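Glycerophosphoryl diester phosphodiesterase (Agrobacterium tumefaciens str. C58, PDB 3KS5) is a TIM-barrel enzyme of the glycerophosphoryl diester phosphodiesterase family, modelled with an iron(III) ion held by acidic side chains. Local coordinates at residues 2-7 / 31-36; 35-40 / 48-53; 100-105 / 133-138. All coordinates share one frame; numbering follows the deposited sequence.

Interaction 1 (2-7 / 31-36); sequences MTRIAS and LEEVEF. With FE (Fe (III) ion), chain C; EDO (1,2-ethanediol), chain L.
Arg4 lays its guanidinium against two successive glutamates, and each meets it differently. Glu32 covers one face: its CB stands 3.3 Å above the guanidinium plane of Arg4, toward the rim, and its CG lies 3.4 Å from Arg4 NH1. Glu33 comes to the edge instead. Its OE2 sits in the guanidinium plane and forms a salt bridge with Arg4 NH2 at 3.1 Å, nearly straight at 164°, received on the anti side of the carboxylate. The two side chains cross at about a right angle; Arg4 NE adds a weak bond to the same oxygen, and a water also bridges NE and OE2.

Glu32 turns its own carboxylate away from the guanidinium. The chain folds back at chi2 (65°), which brings OE1 to the backbone N of Ile5, a 2.9 Å hydrogen bond met almost head-on along the C-O direction. Ile5 O then receives two backbone donors, Glu32 N and Glu33 N. Beyond this point the pairing is regular parallel strand: Ser7 N gives to Glu33 O at 2.8 Å, and Glu35 N to Ser7 O. On the other face of the sheet from Ala6 and Glu33, Leu31 CD2 touches Ser7 CB at 4.0 Å and also packs on Ile5 CG2.

Strand 4-8 is held on its other edge by strand 228-231, and strand 33-40 by strand 101-106. Helix 234-246 packs on Met2, Ile5 and Leu31, and its Arg241 forms a salt bridge with Glu32 OE1. Helix 20-27 covers Val34, and the hydroxyls of Thr26 and Ser7 are hydrogen-bonded.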
loop_
_atom_site.group_PDB
_atom_site.type_symbol
_atom_site.label_atom_id
_atom_site.label_comp_id
_atom_site.label_asym_id
_atom_site.label_seq_id
_atom_site.Cartn_x
_atom_site.Cartn_y
_atom_site.Cartn_z
HETATM N N MSE A 2 0.550 -18.820 -6.663
HETATM C CA MSE A 2 1.646 -18.279 -5.871
HETATM C C MSE A 2 1.250 -16.942 -5.173
HETATM O O MSE A 2 0.805 -15.985 -5.828
HETATM C CB MSE A 2 2.849 -18.062 -6.775
HETATM C CG MSE A 2 4.148 -17.726 -6.061
HETATM SE SE MSE A 2 5.339 -16.677 -7.209
HETATM C CE MSE A 2 4.128 -15.131 -7.765
ATOM N N THR A 3 1.459 -16.900 -3.850
ATOM C CA THR A 3 1.191 -15.727 -3.033
ATOM C C THR A 3 2.102 -14.631 -3.488
ATOM O O THR A 3 3.297 -14.834 -3.524
ATOM C CB THR A 3 1.491 -16.000 -1.573
ATOM O OG1 THR A 3 0.598 -17.010 -1.085
ATOM C CG2 THR A 3 1.379 -14.701 -0.729
ATOM N N ARG A 4 1.547 -13.480 -3.852
ATOM C CA ARG A 4 2.344 -12.348 -4.297
ATOM C C ARG A 4 2.952 -11.627 -3.076
ATOM O O ARG A 4 2.505 -11.832 -1.939
ATOM C CB ARG A 4 1.506 -11.419 -5.171
ATOM C CG ARG A 4 1.005 -12.123 -6.494
ATOM C CD ARG A 4 -0.172 -11.430 -7.189
ATOM N NE ARG A 4 0.100 -10.043 -7.579
ATOM C CZ ARG A 4 0.810 -9.646 -8.630
ATOM N NH1 ARG A 4 1.394 -10.512 -9.457
ATOM N NH2 ARG A 4 0.974 -8.352 -8.854
ATOM N N ILE A 5 3.999 -10.842 -3.332
ATOM C CA ILE A 5 4.746 -10.125 -2.315
ATOM C C ILE A 5 4.794 -8.686 -2.752
ATOM O O ILE A 5 5.162 -8.399 -3.891
ATOM C CB ILE A 5 6.211 -10.611 -2.188
ATOM C CG1 ILE A 5 6.273 -12.027 -1.635
ATOM C CG2 ILE A 5 7.033 -9.635 -1.297
ATOM C CD1 ILE A 5 7.716 -12.582 -1.496
ATOM N N ALA A 6 4.411 -7.789 -1.839
ATOM C CA ALA A 6 4.396 -6.347 -2.079
ATOM C C ALA A 6 5.383 -5.698 -1.111
ATOM O O ALA A 6 5.311 -5.950 0.086
ATOM C CB ALA A 6 2.978 -5.779 -1.886
ATOM N N SER A 7 6.289 -4.865 -1.608
ATOM C CA SER A 7 7.312 -4.273 -0.742
ATOM C C SER A 7 6.717 -3.074 -0.027
ATOM O O SER A 7 6.482 -2.035 -0.640
ATOM C CB SER A 7 8.552 -3.878 -1.546
ATOM O OG SER A 7 9.390 -2.990 -0.841
ATOM N N LEU A 31 9.974 -9.658 -6.877
ATOM C CA LEU A 31 8.631 -9.689 -6.269
ATOM C C LEU A 31 7.716 -8.934 -7.212
ATOM O O LEU A 31 8.198 -8.362 -8.203
ATOM C CB LEU A 31 8.658 -9.117 -4.840
ATOM C CG LEU A 31 9.493 -7.844 -4.686
ATOM C CD1 LEU A 31 9.031 -6.735 -5.648
ATOM C CD2 LEU A 31 9.529 -7.380 -3.209
ATOM N N GLU A 32 6.421 -8.865 -6.883
ATOM C CA GLU A 32 5.428 -8.383 -7.844
ATOM C C GLU A 32 4.979 -6.959 -7.678
ATOM O O GLU A 32 4.660 -6.301 -8.673
ATOM C CB GLU A 32 4.224 -9.282 -7.768
ATOM C CG GLU A 32 4.526 -10.743 -8.109
ATOM C CD GLU A 32 5.450 -11.395 -7.116
ATOM O OE1 GLU A 32 5.205 -11.213 -5.900
ATOM O OE2 GLU A 32 6.445 -12.049 -7.544
ATOM N N GLU A 33 4.926 -6.467 -6.429
ATOM C CA GLU A 33 4.430 -5.115 -6.181
ATOM C C GLU A 33 5.279 -4.316 -5.207
ATOM O O GLU A 33 6.000 -4.874 -4.394
ATOM C CB GLU A 33 2.982 -5.171 -5.638
ATOM C CG GLU A 33 1.951 -5.824 -6.595
ATOM C CD GLU A 33 0.589 -6.057 -5.953
ATOM O OE1 GLU A 33 0.365 -5.568 -4.821
ATOM O OE2 GLU A 33 -0.265 -6.736 -6.572
ATOM N N VAL A 34 5.221 -3.001 -5.376
ATOM C CA VAL A 34 5.648 -2.072 -4.370
ATOM C C VAL A 34 4.377 -1.337 -3.815
ATOM O O VAL A 34 3.535 -0.845 -4.596
ATOM C CB VAL A 34 6.674 -1.068 -4.895
ATOM C CG1 VAL A 34 6.105 -0.241 -6.024
ATOM C CG2 VAL A 34 7.186 -0.187 -3.701
ATOM N N GLU A 35 4.265 -1.288 -2.475
ATOM C CA GLU A 35 3.194 -0.599 -1.771
ATOM C C GLU A 35 3.645 0.727 -1.281
ATOM O O GLU A 35 4.764 0.863 -0.777
ATOM C CB GLU A 35 2.715 -1.427 -0.585
ATOM C CG GLU A 35 1.333 -0.986 -0.005
ATOM C CD GLU A 35 1.370 0.127 1.030
ATOM O OE1 GLU A 35 2.472 0.505 1.536
ATOM O OE2 GLU A 35 0.264 0.637 1.327
ATOM N N PHE A 36 2.766 1.708 -1.377
ATOM C CA PHE A 36 3.083 3.046 -0.950
ATOM C C PHE A 36 1.814 3.866 -0.728
ATOM O O PHE A 36 0.742 3.496 -1.186
ATOM C CB PHE A 36 3.978 3.741 -1.984
ATOM C CG PHE A 36 3.381 3.784 -3.373
ATOM C CD1 PHE A 36 3.521 2.703 -4.234
ATOM C CD2 PHE A 36 2.720 4.915 -3.825
ATOM C CE1 PHE A 36 2.943 2.725 -5.505
ATOM C CE2 PHE A 36 2.152 4.950 -5.103
ATOM C CZ PHE A 36 2.265 3.856 -5.938
HETATM FE FE FE C . -0.005 1.810 3.392
HETATM C C1 EDO L . -2.754 -18.312 -4.726
HETATM O O1 EDO L . -2.000 -17.095 -4.597
HETATM C C2 EDO L . -2.310 -19.396 -3.736
HETATM O O2 EDO L . -0.982 -19.193 -3.220
HETATM O O HOH W 1 -2.046 -8.673 -5.868
HETATM O O HOH W 2 2.435 1.987 3.586
#

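Interaction 2 (35-40 / 48-53). With FE (Fe (III) ion), chain C; EDO (1,2-ethanediol), chain I; ACT (acetate ion), chain D.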
loop_
_atom_site.group_PDB
_atom_site.type_symbol
_atom_site.label_atom_id
_atom_site.label_comp_id
_atom_site.label_asym_id
_atom_site.label_seq_id
_atom_site.Cartn_x
_atom_site.Cartn_y
_atom_site.Cartn_z
ATOM N N GLU A 35 4.265 -1.288 -2.475
ATOM C CA GLU A 35 3.194 -0.599 -1.771
ATOM C C GLU A 35 3.645 0.727 -1.281
ATOM O O GLU A 35 4.764 0.863 -0.777
ATOM C CB GLU A 35 2.715 -1.427 -0.585
ATOM C CG GLU A 35 1.333 -0.986 -0.005
ATOM C CD GLU A 35 1.370 0.127 1.030
ATOM O OE1 GLU A 35 2.472 0.505 1.536
ATOM O OE2 GLU A 35 0.264 0.637 1.327
ATOM N N PHE A 36 2.766 1.708 -1.377
ATOM C CA PHE A 36 3.083 3.046 -0.950
ATOM C C PHE A 36 1.814 3.866 -0.728
ATOM O O PHE A 36 0.742 3.496 -1.186
ATOM C CB PHE A 36 3.978 3.741 -1.984
ATOM C CG PHE A 36 3.381 3.784 -3.373
ATOM C CD1 PHE A 36 3.521 2.703 -4.234
ATOM C CD2 PHE A 36 2.720 4.915 -3.825
ATOM C CE1 PHE A 36 2.943 2.725 -5.505
ATOM C CE2 PHE A 36 2.152 4.950 -5.103
ATOM C CZ PHE A 36 2.265 3.856 -5.938
ATOM N N ASP A 37 1.990 5.013 -0.082
ATOM C CA ASP A 37 0.925 5.904 0.344
ATOM C C ASP A 37 1.176 7.235 -0.330
ATOM O O ASP A 37 2.327 7.548 -0.608
ATOM C CB ASP A 37 1.001 6.037 1.873
ATOM C CG ASP A 37 1.165 4.677 2.581
ATOM O OD1 ASP A 37 0.178 3.930 2.687
ATOM O OD2 ASP A 37 2.288 4.326 3.042
ATOM N N LEU A 38 0.112 8.005 -0.614
ATOM C CA LEU A 38 0.234 9.330 -1.247
ATOM C C LEU A 38 -0.557 10.399 -0.533
ATOM O O LEU A 38 -1.609 10.108 0.034
ATOM C CB LEU A 38 -0.228 9.288 -2.724
ATOM C CG LEU A 38 0.494 8.303 -3.655
ATOM C CD1 LEU A 38 -0.329 8.053 -4.965
ATOM C CD2 LEU A 38 1.978 8.765 -3.946
ATOM N N HIS A 39 -0.046 11.632 -0.571
ATOM C CA HIS A 39 -0.687 12.822 0.005
ATOM C C HIS A 39 -0.431 13.978 -0.928
ATOM O O HIS A 39 0.603 13.996 -1.583
ATOM C CB HIS A 39 -0.104 13.195 1.380
ATOM C CG HIS A 39 -0.152 12.081 2.352
ATOM N ND1 HIS A 39 -1.168 11.936 3.269
ATOM C CD2 HIS A 39 0.637 10.991 2.481
ATOM C CE1 HIS A 39 -0.988 10.810 3.934
ATOM N NE2 HIS A 39 0.109 10.225 3.483
ATOM N N PRO A 40 -1.367 14.938 -1.009
ATOM C CA PRO A 40 -1.143 16.133 -1.811
ATOM C C PRO A 40 -0.410 17.221 -1.037
ATOM O O PRO A 40 -0.524 17.269 0.184
ATOM C CB PRO A 40 -2.566 16.634 -2.085
ATOM C CG PRO A 40 -3.323 16.263 -0.864
ATOM C CD PRO A 40 -2.712 14.943 -0.394
ATOM N N VAL A 48 5.055 10.951 -2.074
ATOM C CA VAL A 48 5.025 9.581 -1.559
ATOM C C VAL A 48 5.528 9.635 -0.094
ATOM O O VAL A 48 6.691 9.974 0.162
ATOM C CB VAL A 48 5.907 8.683 -2.413
ATOM C CG1 VAL A 48 5.715 7.218 -2.025
ATOM C CG2 VAL A 48 5.649 8.945 -3.951
ATOM N N HIS A 49 4.636 9.364 0.867
ATOM C CA HIS A 49 4.932 9.469 2.312
ATOM C C HIS A 49 3.800 8.760 3.080
ATOM O O HIS A 49 2.647 8.876 2.685
ATOM C CB HIS A 49 4.995 10.939 2.717
ATOM C CG HIS A 49 5.776 11.204 3.975
ATOM N ND1 HIS A 49 7.152 11.154 4.016
ATOM C CD2 HIS A 49 5.379 11.575 5.219
ATOM C CE1 HIS A 49 7.562 11.446 5.237
ATOM N NE2 HIS A 49 6.509 11.723 5.982
ATOM N N HIS A 50 4.107 8.028 4.150
ATOM C CA HIS A 50 3.062 7.316 4.898
ATOM C C HIS A 50 2.117 8.226 5.683
ATOM O O HIS A 50 0.921 8.319 5.334
ATOM C CB HIS A 50 3.657 6.272 5.812
ATOM C CG HIS A 50 2.646 5.606 6.680
ATOM N ND1 HIS A 50 2.536 5.866 8.031
ATOM C CD2 HIS A 50 1.667 4.728 6.384
ATOM C CE1 HIS A 50 1.549 5.146 8.534
ATOM N NE2 HIS A 50 1.007 4.442 7.557
ATOM N N ASP A 51 2.639 8.907 6.712
ATOM C CA ASP A 51 1.833 9.765 7.551
ATOM C C ASP A 51 1.457 10.990 6.741
ATOM O O ASP A 51 2.181 11.349 5.803
ATOM C CB ASP A 51 2.587 10.260 8.796
ATOM C CG ASP A 51 2.778 9.206 9.880
ATOM O OD1 ASP A 51 2.250 8.079 9.817
ATOM O OD2 ASP A 51 3.512 9.519 10.839
ATOM N N PRO A 52 0.335 11.662 7.102
ATOM C CA PRO A 52 -0.028 12.923 6.462
ATOM C C PRO A 52 0.848 14.079 6.898
ATOM O O PRO A 52 0.723 15.170 6.338
ATOM C CB PRO A 52 -1.469 13.153 6.936
ATOM C CG PRO A 52 -1.541 12.474 8.247
ATOM C CD PRO A 52 -0.669 11.261 8.112
ATOM N N THR A 53 1.662 13.866 7.943
ATOM C CA THR A 53 2.640 14.839 8.390
ATOM C C THR A 53 4.034 14.279 8.190
ATOM O O THR A 53 4.226 13.051 8.074
ATOM C CB THR A 53 2.457 15.200 9.873
ATOM O OG1 THR A 53 2.731 14.054 10.699
ATOM C CG2 THR A 53 1.034 15.719 10.136
HETATM FE FE FE C . -0.005 1.810 3.392
HETATM C C1 EDO I . 5.739 6.371 8.908
HETATM O O1 EDO I . 5.562 6.030 10.311
HETATM C C2 EDO I . 5.222 7.785 8.695
HETATM O O2 EDO I . 5.633 8.618 7.575
HETATM C C ACT D . -0.167 1.044 6.714
HETATM O O ACT D . 1.007 0.626 6.882
HETATM O OXT ACT D . -0.326 2.092 6.016
HETATM C CH3 ACT D . -1.276 0.264 7.381
HETATM O O HOH W 2 2.435 1.987 3.586
#
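The backbone of 49-52 covers one face and part of the edge of the His39 imidazole. Over that face lie Asp51 O, 3.3 Å above the ring plane and toward the rim, and Pro52 CA. At the edge, in the plane, His49 O lies 2.9 Å from CD2 of His39. NE2 of His39 donates to His50 O at 2.8 Å, with the acceptor tilted 16° from the ring plane and the ring nitrogen standing well above the plane of that carbonyl. ND1 is hydrogen-bonded to the hydroxyl of Tyr115, so both nitrogens help fix the rotation of the ring.

The ring of His50 is met at its edge as well. Asp37 OD2 lies in its plane, 3.4 Å from His50 CD2, the carboxylate and ring turned 72° against each other. An acetate oxygen also sits in that plane, in a weak hydrogen bond from His50 NE2. With chi1 at 175°, the His50 ring runs alongside Asp37 and points the same way, which carries it to the acetate. The acetate is gripped further by Arg9 and Lys107.

The other face of the strand is apolar: Leu38 CD2 lies 3.7 Å from Val48 CG2, the two side chains side by side, and Phe36 CB meets Val48 CG1. Between these layers His49 N bonds to Asp37 O.

Asp37 OD1 binds the iron at 2.2 Å, and Glu35, two residues earlier on the same face of the strand, supplies another ligand. Glu105 of the neighbouring strand also binds it, as does a water that donates to Glu35 OE1 and Asp37 OD2. The Glu-x-Asp pair is this strand's share of the acidic metal site characteristic of this TIM-barrel family.

Interaction 3 (100-105 / 133-138); sequences VNFRCE and ERTTFS. With FE (Fe (III) ion), chain C.
Arg134 wraps its side chain round the amide oxygen of Asn101. CB starts 3.5 Å from Asn101 OD1; CG and CD pass at slightly longer range, and the bend at chi3 (61°) turns the chain back. NE then donates to Asn101 OD1 at 3.0 Å, with the oxygen in the guanidinium plane and the N-H nearly straight at 166°. At the tip, NH2 adds a weaker bond to the same oxygen and lies 3.0 Å from Val100 O, while NH1 hydrogen-bonds to Tyr95 O. OD1 thus meets the arginine at its edge, and the amide plane is turned 75° from that of the guanidinium.

Past this polar end the strands run parallel, as the two outer members of a beta-alpha-beta crossover: strand 101-106, helix 118-128, strand 135-139. Phe102 N, Thr136 N and Cys104 N carry the backbone ladder, answered by Arg134 O, Phe102 O and Thr136 O. Beneath helix 118-128, Thr135 CG2 packs 3.9 Å from Cys104 CB and also lies over the centre of the Phe137 ring. Cys104 SG sits oblique to that ring, 5.3 Å from its centroid.

On the opposite face, Ser138 OG donates to Cys104 O at 2.8 Å, and a water bridges it to Arg103 NE. Glu105, extended beyond CG, reaches the iron through OE1 at 2.4 Å; its OE2 pairs with Lys107.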
loop_
_atom_site.group_PDB
_atom_site.type_symbol
_atom_site.label_atom_id
_atom_site.label_comp_id
_atom_site.label_asym_id
_atom_site.label_seq_id
_atom_site.Cartn_x
_atom_site.Cartn_y
_atom_site.Cartn_z
ATOM N N VAL A 100 7.971 -4.743 -11.626
ATOM C CA VAL A 100 7.189 -4.646 -10.392
ATOM C C VAL A 100 6.119 -3.582 -10.562
ATOM O O VAL A 100 6.396 -2.471 -11.051
ATOM C CB VAL A 100 8.051 -4.359 -9.153
ATOM C CG1 VAL A 100 7.138 -4.317 -7.919
ATOM C CG2 VAL A 100 9.119 -5.458 -8.971
ATOM N N ASN A 101 4.896 -3.946 -10.142
ATOM C CA ASN A 101 3.697 -3.098 -10.295
ATOM C C ASN A 101 3.336 -2.295 -9.036
ATOM O O ASN A 101 3.889 -2.541 -7.970
ATOM C CB ASN A 101 2.528 -3.987 -10.737
ATOM C CG ASN A 101 2.695 -4.503 -12.166
ATOM O OD1 ASN A 101 3.400 -3.902 -12.999
ATOM N ND2 ASN A 101 2.051 -5.625 -12.452
ATOM N N PHE A 102 2.449 -1.310 -9.180
ATOM C CA PHE A 102 2.021 -0.482 -8.052
ATOM C C PHE A 102 0.818 -1.026 -7.231
ATOM O O PHE A 102 -0.139 -1.612 -7.782
ATOM C CB PHE A 102 1.653 0.929 -8.506
ATOM C CG PHE A 102 2.813 1.807 -8.908
ATOM C CD1 PHE A 102 4.142 1.444 -8.746
ATOM C CD2 PHE A 102 2.545 3.072 -9.386
ATOM C CE1 PHE A 102 5.162 2.327 -9.091
ATOM C CE2 PHE A 102 3.554 3.950 -9.712
ATOM C CZ PHE A 102 4.867 3.573 -9.573
ATOM N N ARG A 103 0.930 -0.847 -5.897
ATOM C CA ARG A 103 -0.170 -0.998 -4.940
ATOM C C ARG A 103 -0.197 0.304 -4.148
ATOM O O ARG A 103 0.607 0.507 -3.236
ATOM C CB ARG A 103 0.029 -2.188 -4.038
ATOM C CG ARG A 103 -0.951 -2.241 -2.908
ATOM C CD ARG A 103 -0.692 -3.441 -2.066
ATOM N NE ARG A 103 -1.453 -3.378 -0.827
ATOM C CZ ARG A 103 -1.903 -4.429 -0.150
ATOM N NH1 ARG A 103 -1.768 -5.662 -0.604
ATOM N NH2 ARG A 103 -2.550 -4.221 1.001
ATOM N N CYS A 104 -1.107 1.182 -4.536
ATOM C CA CYS A 104 -1.201 2.541 -4.058
ATOM C C CYS A 104 -2.210 2.570 -2.914
ATOM O O CYS A 104 -3.232 1.885 -3.024
ATOM C CB CYS A 104 -1.686 3.391 -5.229
ATOM S SG CYS A 104 -1.927 5.135 -5.012
ATOM N N GLU A 105 -1.933 3.310 -1.822
ATOM C CA GLU A 105 -2.945 3.543 -0.769
ATOM C C GLU A 105 -3.392 4.996 -0.692
ATOM O O GLU A 105 -2.556 5.918 -0.610
ATOM C CB GLU A 105 -2.492 3.120 0.629
ATOM C CG GLU A 105 -3.669 3.156 1.636
ATOM C CD GLU A 105 -3.336 2.668 3.022
ATOM O OE1 GLU A 105 -2.357 1.923 3.209
ATOM O OE2 GLU A 105 -4.111 2.985 3.934
ATOM N N GLU A 133 -2.270 1.676 -15.606
ATOM C CA GLU A 133 -2.599 0.298 -16.005
ATOM C C GLU A 133 -1.795 -0.771 -15.283
ATOM O O GLU A 133 -2.011 -1.969 -15.510
ATOM C CB GLU A 133 -2.511 0.110 -17.540
ATOM C CG GLU A 133 -3.397 1.081 -18.350
ATOM C CD GLU A 133 -4.843 1.218 -17.814
ATOM O OE1 GLU A 133 -5.472 0.179 -17.443
ATOM O OE2 GLU A 133 -5.342 2.376 -17.778
ATOM N N ARG A 134 -0.892 -0.359 -14.402
ATOM C CA ARG A 134 -0.154 -1.296 -13.559
ATOM C C ARG A 134 -0.439 -1.084 -12.043
ATOM O O ARG A 134 0.268 -1.645 -11.208
ATOM C CB ARG A 134 1.342 -1.155 -13.879
ATOM C CG ARG A 134 1.660 -1.404 -15.356
ATOM C CD ARG A 134 3.051 -0.955 -15.696
ATOM N NE ARG A 134 4.034 -1.688 -14.904
ATOM C CZ ARG A 134 5.322 -1.361 -14.829
ATOM N NH1 ARG A 134 5.817 -0.337 -15.530
ATOM N NH2 ARG A 134 6.123 -2.089 -14.060
ATOM N N THR A 135 -1.502 -0.338 -11.702
ATOM C CA THR A 135 -1.834 -0.004 -10.303
ATOM C C THR A 135 -3.065 -0.731 -9.779
ATOM O O THR A 135 -4.078 -0.851 -10.491
ATOM C CB THR A 135 -2.102 1.497 -10.166
ATOM O OG1 THR A 135 -0.951 2.229 -10.614
ATOM C CG2 THR A 135 -2.435 1.889 -8.699
ATOM N N THR A 136 -2.939 -1.267 -8.559
ATOM C CA THR A 136 -4.054 -1.726 -7.729
ATOM C C THR A 136 -4.252 -0.621 -6.680
ATOM O O THR A 136 -3.259 -0.111 -6.155
ATOM C CB THR A 136 -3.738 -3.005 -6.999
ATOM O OG1 THR A 136 -3.985 -4.134 -7.855
ATOM C CG2 THR A 136 -4.606 -3.125 -5.736
ATOM N N PHE A 137 -5.498 -0.211 -6.409
ATOM C CA PHE A 137 -5.788 0.851 -5.419
ATOM C C PHE A 137 -6.331 0.268 -4.136
ATOM O O PHE A 137 -7.063 -0.718 -4.164
ATOM C CB PHE A 137 -6.784 1.851 -5.952
ATOM C CG PHE A 137 -6.268 2.663 -7.085
ATOM C CD1 PHE A 137 -6.437 2.232 -8.397
ATOM C CD2 PHE A 137 -5.630 3.851 -6.850
ATOM C CE1 PHE A 137 -5.970 3.003 -9.460
ATOM C CE2 PHE A 137 -5.174 4.640 -7.903
ATOM C CZ PHE A 137 -5.340 4.216 -9.214
ATOM N N SER A 138 -5.935 0.863 -3.009
ATOM C CA SER A 138 -6.302 0.367 -1.692
ATOM C C SER A 138 -6.640 1.539 -0.757
ATOM O O SER A 138 -6.183 2.650 -0.960
ATOM C CB SER A 138 -5.173 -0.474 -1.108
ATOM O OG SER A 138 -4.035 0.339 -0.834
HETATM FE FE FE C . -0.005 1.810 3.392
HETATM O O HOH W 3 -0.791 -4.693 -8.801
HETATM O O HOH W 4 -1.824 -0.667 0.648
HETATM O O HOH W 2 2.435 1.987 3.586
#

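In the fold
Strand 33-40 ties the contacts together. Interaction 1 pairs its first half with strand 4-8, interaction 2 sets the end of strand 46-48 and the next loop against its second half, and strand 101-106 of interaction 3 lies along it, with Phe36 O 2.8 Å from Glu105 N and Glu32 O 2.8 Å from Asn101 N. Interactions 1 and 2 have centres about 18 Å apart and share Glu35 and Phe36; interaction 3 lies about 10 Å from the first and 14 Å from the second, centre to centre. All three reach the iron, through Glu35, Asp37 and Glu105. On the sheet face away from the iron, Leu38 CD1 packs 3.3 Å from Cys104 SG, and Phe36 meets Phe102 edge-to-face.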